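Local coordinates for protein 6-phospho-beta-glucosidase BglT (Thermotoga maritima, PDB 1UP7) that hydrolyses cellobiose 6'-phosphate into glucose 6-phosphate and glucose, using NAD(+) and a manganese ion as cofactors, at residues I102-T107 with Y243-Y247; T107-F112 with A386-L392. Residues are numbered along the deposited sequence.

Overall arrangement
Interaction 1 holds the loop 102-107, and interaction 2 the helix start that follows it, both in the N-terminal Rossmann-like part, against pieces of the C-terminal domain; Thr-107 belongs to both. Interaction 1 lies beside the active site and is partly buried; interaction 2, whose centre is about 10 Å from that of interaction 1, is fully buried. Chemistry follows place: 102-107 meets 243-247 through tyrosine rings, threonine side chains and a CH-pi contact from Gln-104, while Glu-105 of the same loop binds G6P and NAD; 107-112 meets 386-392 through aliphatic and CH-pi packing plus two bridging waters. The contacts touch directly, Tyr-247 CZ lying 3.7 Å from Leu-392 CD1 and Tyr-246 O 3.3 Å from Leu-392 CD2.

Interaction 1: I102-T107 with Y243-Y247; sequences IGQETT and YLRYY. With G6P (6-O-phosphono-alpha-D-glucopyranose), chain J; NAD (nicotinamide-adenine-dinucleotide), chain I.
An irregular loop, 102-107, lies over the start of a short helix, with Ile-102 and Tyr-246 closest in register (CA-CA 7.3 Å). Its backbone is extended at Gln-104 and helical at Glu-105, and the turn that follows folds around Gln-104 OE1, which accepts Thr-106 N (2.8 Å) and Thr-106 OG1 (3.2 Å). From 243 onward, Tyr-243 (chi1 m) brings its ring alongside this turn: Thr-107 OG1 is 3.2 Å from Tyr-243 CD2 at the ring edge, and Thr-106 OG1 is 3.3 Å from Tyr-243 CE2. Tyr-243 OH lies 3.3 Å from G6P C2. Leu-244 turns away onto strand 195-203, and Arg-245 forms a salt bridge with Glu-226. Tyr-246 (chi1 m) offers a ring face to Gln-104, whose CG sits 3.9 Å from the ring centroid, 28° off the normal, a CH-pi contact; Ile-102 CG2 adds an apolar contact at 3.9 Å to Tyr-246 CD1. Tyr-247 CE1 closes the row 3.6 Å from Thr-107 CG2. Glu-105, chi1 and chi2 both t, extends to the ligands: OE1 accepts G6P O4 (2.9 Å) and OE2 accepts NAD O2D (2.8 Å). This is the family 4 glycosidase active site, where Tyr-243 is the proton acceptor. Its hydroxyl beside C2 fits proton abstraction there, and Glu-105 probably raises the basicity of this tyrosine, as in related enzymes.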
# COMPACT_ATOMS: atom_id res chain seq x y z
N ILE A 102 -23.43 0.24 26.93
CA ILE A 102 -22.71 -0.90 27.47
C ILE A 102 -21.65 -0.44 28.47
O ILE A 102 -20.84 0.46 28.19
CB ILE A 102 -22.04 -1.70 26.34
CG1 ILE A 102 -23.11 -2.42 25.48
CG2 ILE A 102 -21.00 -2.69 26.96
CD1 ILE A 102 -23.85 -3.40 26.27
N GLY A 103 -21.69 -1.01 29.67
CA GLY A 103 -20.61 -0.82 30.62
C GLY A 103 -19.85 -2.11 30.84
O GLY A 103 -20.39 -3.08 31.37
N GLN A 104 -18.59 -2.12 30.42
CA GLN A 104 -17.77 -3.32 30.42
C GLN A 104 -16.29 -2.99 30.66
O GLN A 104 -15.79 -1.95 30.24
CB GLN A 104 -17.98 -4.08 29.11
CG GLN A 104 -17.86 -5.63 29.24
CD GLN A 104 -16.39 -6.06 29.17
OE1 GLN A 104 -15.55 -5.38 28.54
NE2 GLN A 104 -16.08 -7.14 29.83
N GLU A 105 -15.60 -3.86 31.37
CA GLU A 105 -14.19 -3.67 31.70
C GLU A 105 -13.27 -3.21 30.54
O GLU A 105 -12.46 -2.27 30.72
CB GLU A 105 -13.63 -4.94 32.39
CG GLU A 105 -12.14 -4.87 32.70
CD GLU A 105 -11.45 -6.22 32.87
OE1 GLU A 105 -11.79 -7.20 32.14
OE2 GLU A 105 -10.54 -6.30 33.73
N THR A 106 -13.39 -3.85 29.36
CA THR A 106 -12.46 -3.63 28.24
C THR A 106 -13.11 -3.11 26.97
O THR A 106 -12.41 -2.69 26.08
CB THR A 106 -11.70 -4.95 27.91
OG1 THR A 106 -12.61 -5.94 27.37
CG2 THR A 106 -11.23 -5.65 29.19
N THR A 107 -14.43 -3.17 26.89
CA THR A 107 -15.14 -2.93 25.65
C THR A 107 -15.97 -1.67 25.71
O THR A 107 -16.82 -1.56 26.57
CB THR A 107 -16.10 -4.11 25.37
OG1 THR A 107 -15.35 -5.34 25.40
CG2 THR A 107 -16.64 -4.00 23.96
N TYR A 243 -16.69 -11.60 23.04
CA TYR A 243 -16.86 -10.17 23.26
C TYR A 243 -17.62 -9.46 22.15
O TYR A 243 -18.06 -8.32 22.36
CB TYR A 243 -15.51 -9.50 23.41
CG TYR A 243 -14.94 -9.61 24.81
CD1 TYR A 243 -14.30 -10.79 25.24
CD2 TYR A 243 -15.01 -8.52 25.69
CE1 TYR A 243 -13.77 -10.89 26.53
CE2 TYR A 243 -14.51 -8.60 26.98
CZ TYR A 243 -13.88 -9.77 27.40
OH TYR A 243 -13.38 -9.84 28.68
N LEU A 244 -17.75 -10.11 21.00
CA LEU A 244 -18.51 -9.56 19.90
C LEU A 244 -19.97 -9.45 20.28
O LEU A 244 -20.70 -8.70 19.68
CB LEU A 244 -18.34 -10.37 18.60
CG LEU A 244 -17.37 -9.77 17.57
CD1 LEU A 244 -17.56 -8.24 17.29
CD2 LEU A 244 -15.91 -10.06 17.98
N ARG A 245 -20.38 -10.19 21.30
CA ARG A 245 -21.76 -10.15 21.79
C ARG A 245 -22.18 -8.72 22.15
O ARG A 245 -23.33 -8.37 21.98
CB ARG A 245 -21.93 -10.99 23.05
CG ARG A 245 -22.22 -12.46 22.82
CD ARG A 245 -22.19 -13.26 24.17
NE ARG A 245 -21.15 -12.65 25.01
CZ ARG A 245 -21.04 -12.78 26.33
NH1 ARG A 245 -21.94 -13.48 27.02
NH2 ARG A 245 -20.01 -12.18 26.96
N TYR A 246 -21.23 -7.93 22.64
CA TYR A 246 -21.52 -6.55 23.07
C TYR A 246 -21.84 -5.64 21.92
O TYR A 246 -22.59 -4.70 22.09
CB TYR A 246 -20.37 -5.93 23.90
CG TYR A 246 -20.11 -6.68 25.19
CD1 TYR A 246 -20.97 -6.56 26.28
CD2 TYR A 246 -19.01 -7.54 25.31
CE1 TYR A 246 -20.75 -7.27 27.46
CE2 TYR A 246 -18.78 -8.26 26.48
CZ TYR A 246 -19.66 -8.13 27.54
OH TYR A 246 -19.43 -8.85 28.70
N TYR A 247 -21.27 -5.96 20.76
CA TYR A 247 -21.55 -5.26 19.52
C TYR A 247 -22.79 -5.78 18.84
O TYR A 247 -23.66 -4.98 18.54
CB TYR A 247 -20.37 -5.39 18.59
CG TYR A 247 -19.15 -4.68 19.09
CD1 TYR A 247 -18.29 -5.31 19.99
CD2 TYR A 247 -18.84 -3.41 18.64
CE1 TYR A 247 -17.17 -4.69 20.45
CE2 TYR A 247 -17.68 -2.77 19.07
CZ TYR A 247 -16.86 -3.41 19.98
OH TYR A 247 -15.72 -2.81 20.42
C1 G6P J . -11.61 -12.99 29.94
C2 G6P J . -10.86 -11.91 29.11
C3 G6P J . -9.93 -11.11 30.02
C4 G6P J . -10.80 -10.43 31.07
C5 G6P J . -11.48 -11.53 31.91
C6 G6P J . -12.40 -10.91 32.95
O1 G6P J . -12.57 -13.76 29.18
O2 G6P J . -10.09 -12.44 28.04
O3 G6P J . -9.12 -10.17 29.31
O4 G6P J . -10.03 -9.52 31.85
O5 G6P J . -12.28 -12.42 31.09
O6 G6P J . -12.47 -11.71 34.12
P G6P J . -12.84 -11.05 35.55
O1P G6P J . -12.62 -12.15 36.57
O2P G6P J . -14.27 -10.56 35.68
O3P G6P J . -11.88 -9.92 35.77
PA NAD I . -6.03 -6.48 40.29
O1A NAD I . -6.99 -5.45 40.73
O2A NAD I . -5.80 -7.64 41.28
O5B NAD I . -4.65 -5.65 40.05
C5B NAD I . -3.42 -6.33 40.08
C4B NAD I . -2.44 -5.60 40.98
O4B NAD I . -2.00 -4.39 40.37
C3B NAD I . -2.98 -5.21 42.35
O3B NAD I . -2.22 -5.90 43.33
C2B NAD I . -2.76 -3.70 42.44
O2B NAD I . -2.33 -3.29 43.72
C1B NAD I . -1.64 -3.51 41.44
N9A NAD I . -1.49 -2.16 40.90
C8A NAD I . -2.46 -1.21 40.63
N7A NAD I . -1.81 -0.14 40.11
C5A NAD I . -0.49 -0.41 40.00
C6A NAD I . 0.60 0.32 39.55
N6A NAD I . 0.48 1.56 39.09
N1A NAD I . 1.87 -0.25 39.60
C2A NAD I . 2.04 -1.53 40.10
N3A NAD I . 0.95 -2.23 40.57
C4A NAD I . -0.28 -1.67 40.51
O3 NAD I . -6.58 -7.02 38.88
PN NAD I . -6.25 -8.40 38.14
O1N NAD I . -7.58 -9.05 38.02
O2N NAD I . -5.13 -9.13 38.72
O5D NAD I . -5.72 -7.96 36.70
C5D NAD I . -4.74 -6.95 36.48
C4D NAD I . -4.84 -6.51 35.01
O4D NAD I . -4.59 -7.58 34.09
C3D NAD I . -6.23 -5.99 34.66
O3D NAD I . -6.02 -4.88 33.84
C2D NAD I . -6.89 -7.13 33.88
O2D NAD I . -7.86 -6.73 32.94
C1D NAD I . -5.72 -7.87 33.26
N1N NAD I . -5.90 -9.32 33.43
C2N NAD I . -4.83 -9.97 34.01
C3N NAD I . -4.86 -11.33 34.22
C7N NAD I . -3.66 -11.98 34.88
O7N NAD I . -3.10 -13.19 34.41
N7N NAD I . -3.12 -11.36 35.94
C4N NAD I . -6.01 -12.02 33.83
C5N NAD I . -7.10 -11.37 33.23
C6N NAD I . -7.03 -9.99 33.03

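Interaction 2: T107-F112 with A386-L392; sequences TGVGGF and ALLSHPL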
# COMPACT_ATOMS: atom_id res chain seq x y z
N THR A 107 -14.43 -3.17 26.89
CA THR A 107 -15.14 -2.93 25.65
C THR A 107 -15.97 -1.67 25.71
O THR A 107 -16.82 -1.56 26.57
CB THR A 107 -16.10 -4.11 25.37
OG1 THR A 107 -15.35 -5.34 25.40
CG2 THR A 107 -16.64 -4.00 23.96
N GLY A 108 -15.80 -0.77 24.76
CA GLY A 108 -16.65 0.40 24.66
C GLY A 108 -16.19 1.44 25.66
O GLY A 108 -15.00 1.56 25.96
N VAL A 109 -17.15 2.18 26.20
CA VAL A 109 -16.86 3.37 27.04
C VAL A 109 -15.99 3.01 28.26
O VAL A 109 -15.06 3.74 28.58
CB VAL A 109 -18.16 4.11 27.46
CG1 VAL A 109 -17.86 5.32 28.46
CG2 VAL A 109 -18.91 4.61 26.23
N GLY A 110 -16.29 1.90 28.90
CA GLY A 110 -15.45 1.33 29.94
C GLY A 110 -14.01 1.11 29.56
O GLY A 110 -13.10 1.41 30.35
N GLY A 111 -13.78 0.60 28.35
CA GLY A 111 -12.43 0.42 27.83
C GLY A 111 -11.74 1.75 27.61
O GLY A 111 -10.52 1.87 27.77
N PHE A 112 -12.51 2.77 27.23
CA PHE A 112 -12.01 4.11 26.97
C PHE A 112 -11.47 4.75 28.27
O PHE A 112 -10.36 5.30 28.28
CB PHE A 112 -13.14 4.95 26.38
CG PHE A 112 -12.85 6.43 26.29
CD1 PHE A 112 -12.13 6.95 25.20
CD2 PHE A 112 -13.37 7.31 27.25
CE1 PHE A 112 -11.92 8.31 25.09
CE2 PHE A 112 -13.15 8.68 27.15
CZ PHE A 112 -12.43 9.19 26.07
N ALA A 386 -13.05 11.05 20.18
CA ALA A 386 -12.77 9.60 20.31
C ALA A 386 -14.00 8.85 20.80
O ALA A 386 -14.39 7.81 20.25
CB ALA A 386 -11.60 9.34 21.22
N LEU A 387 -14.64 9.40 21.83
CA LEU A 387 -15.79 8.78 22.44
C LEU A 387 -16.94 8.59 21.45
O LEU A 387 -17.56 7.51 21.38
CB LEU A 387 -16.18 9.61 23.65
CG LEU A 387 -16.97 9.04 24.82
CD1 LEU A 387 -16.49 7.65 25.34
CD2 LEU A 387 -16.97 10.11 25.94
N LEU A 388 -17.20 9.63 20.64
CA LEU A 388 -18.22 9.53 19.58
C LEU A 388 -17.91 8.54 18.48
O LEU A 388 -18.84 8.08 17.80
CB LEU A 388 -18.42 10.87 18.92
CG LEU A 388 -19.13 11.97 19.69
CD1 LEU A 388 -19.01 13.23 18.87
CD2 LEU A 388 -20.60 11.56 19.94
N SER A 389 -16.63 8.23 18.27
CA SER A 389 -16.24 7.32 17.19
C SER A 389 -16.45 5.83 17.51
O SER A 389 -16.46 4.99 16.62
CB SER A 389 -14.76 7.54 16.79
OG SER A 389 -13.86 7.05 17.80
N HIS A 390 -16.61 5.50 18.78
CA HIS A 390 -16.66 4.09 19.15
C HIS A 390 -18.04 3.54 18.79
O HIS A 390 -19.05 4.16 19.16
CB HIS A 390 -16.42 3.89 20.65
CG HIS A 390 -16.19 2.46 21.01
ND1 HIS A 390 -17.17 1.49 20.90
CD2 HIS A 390 -15.06 1.80 21.40
CE1 HIS A 390 -16.67 0.32 21.21
NE2 HIS A 390 -15.39 0.48 21.54
N PRO A 391 -18.11 2.38 18.11
CA PRO A 391 -19.41 1.80 17.75
C PRO A 391 -20.35 1.70 18.94
O PRO A 391 -21.54 1.68 18.74
CB PRO A 391 -19.05 0.40 17.23
CG PRO A 391 -17.62 0.54 16.68
CD PRO A 391 -16.96 1.57 17.61
N LEU A 392 -19.81 1.63 20.16
CA LEU A 392 -20.63 1.47 21.37
C LEU A 392 -20.61 2.72 22.25
O LEU A 392 -21.09 2.70 23.39
CB LEU A 392 -20.19 0.25 22.20
CG LEU A 392 -20.31 -1.14 21.54
CD1 LEU A 392 -19.49 -2.18 22.32
CD2 LEU A 392 -21.76 -1.58 21.46
O HOH W 1 -13.56 -1.38 22.69
O HOH W 2 -19.84 1.43 25.65
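Segment 107-112 passes from extended backbone at Thr-107 into helix 109-131, with Gly-108 as N-cap: its O accepts Phe-112 N at 3.0 Å. Segment 386-392 runs out of the end of helix 380-389 into a loop that carries His-390 to Leu-392, and the chains come closest at Gly-108 and Leu-392 (CA-CA 5.3 Å). Glycine suits position 108 twice over, since phi is positive (80°) and a CB would stand only 3.4 Å from Leu-392 CB. The bare CA instead lies over the face of His-390, 3.6 Å from the ring centroid and 24° off its normal, a CH-pi contact. That ring is held by its own segment, Leu-392 N donating to His-390 ND1 at 2.7 Å, and Tyr-367 meets it edge-to-face. One helical turn on, Phe-112 (chi1 t) receives Leu-387 CD1 over its face, 3.9 Å from the centroid; Leu-387 CD1 also touches Val-109 CG2 at 4.0 Å, and Ala-386 CB lies 4.0 Å from Phe-112 CE1. Near the loop end, Thr-107 CG2 packs on Leu-392 CD1 at 3.8 Å. Two waters bridge the segments: one accepts from Gly-108 N (3.1 Å) and bonds the imidazole NE2 of His-390 (2.9 Å), the other links backbones, accepting from Val-109 N (2.8 Å) and donating to Leu-392 O (2.9 Å). Apolar packing thus joins the two domains, while waters tie the helix-start amides to the other segment.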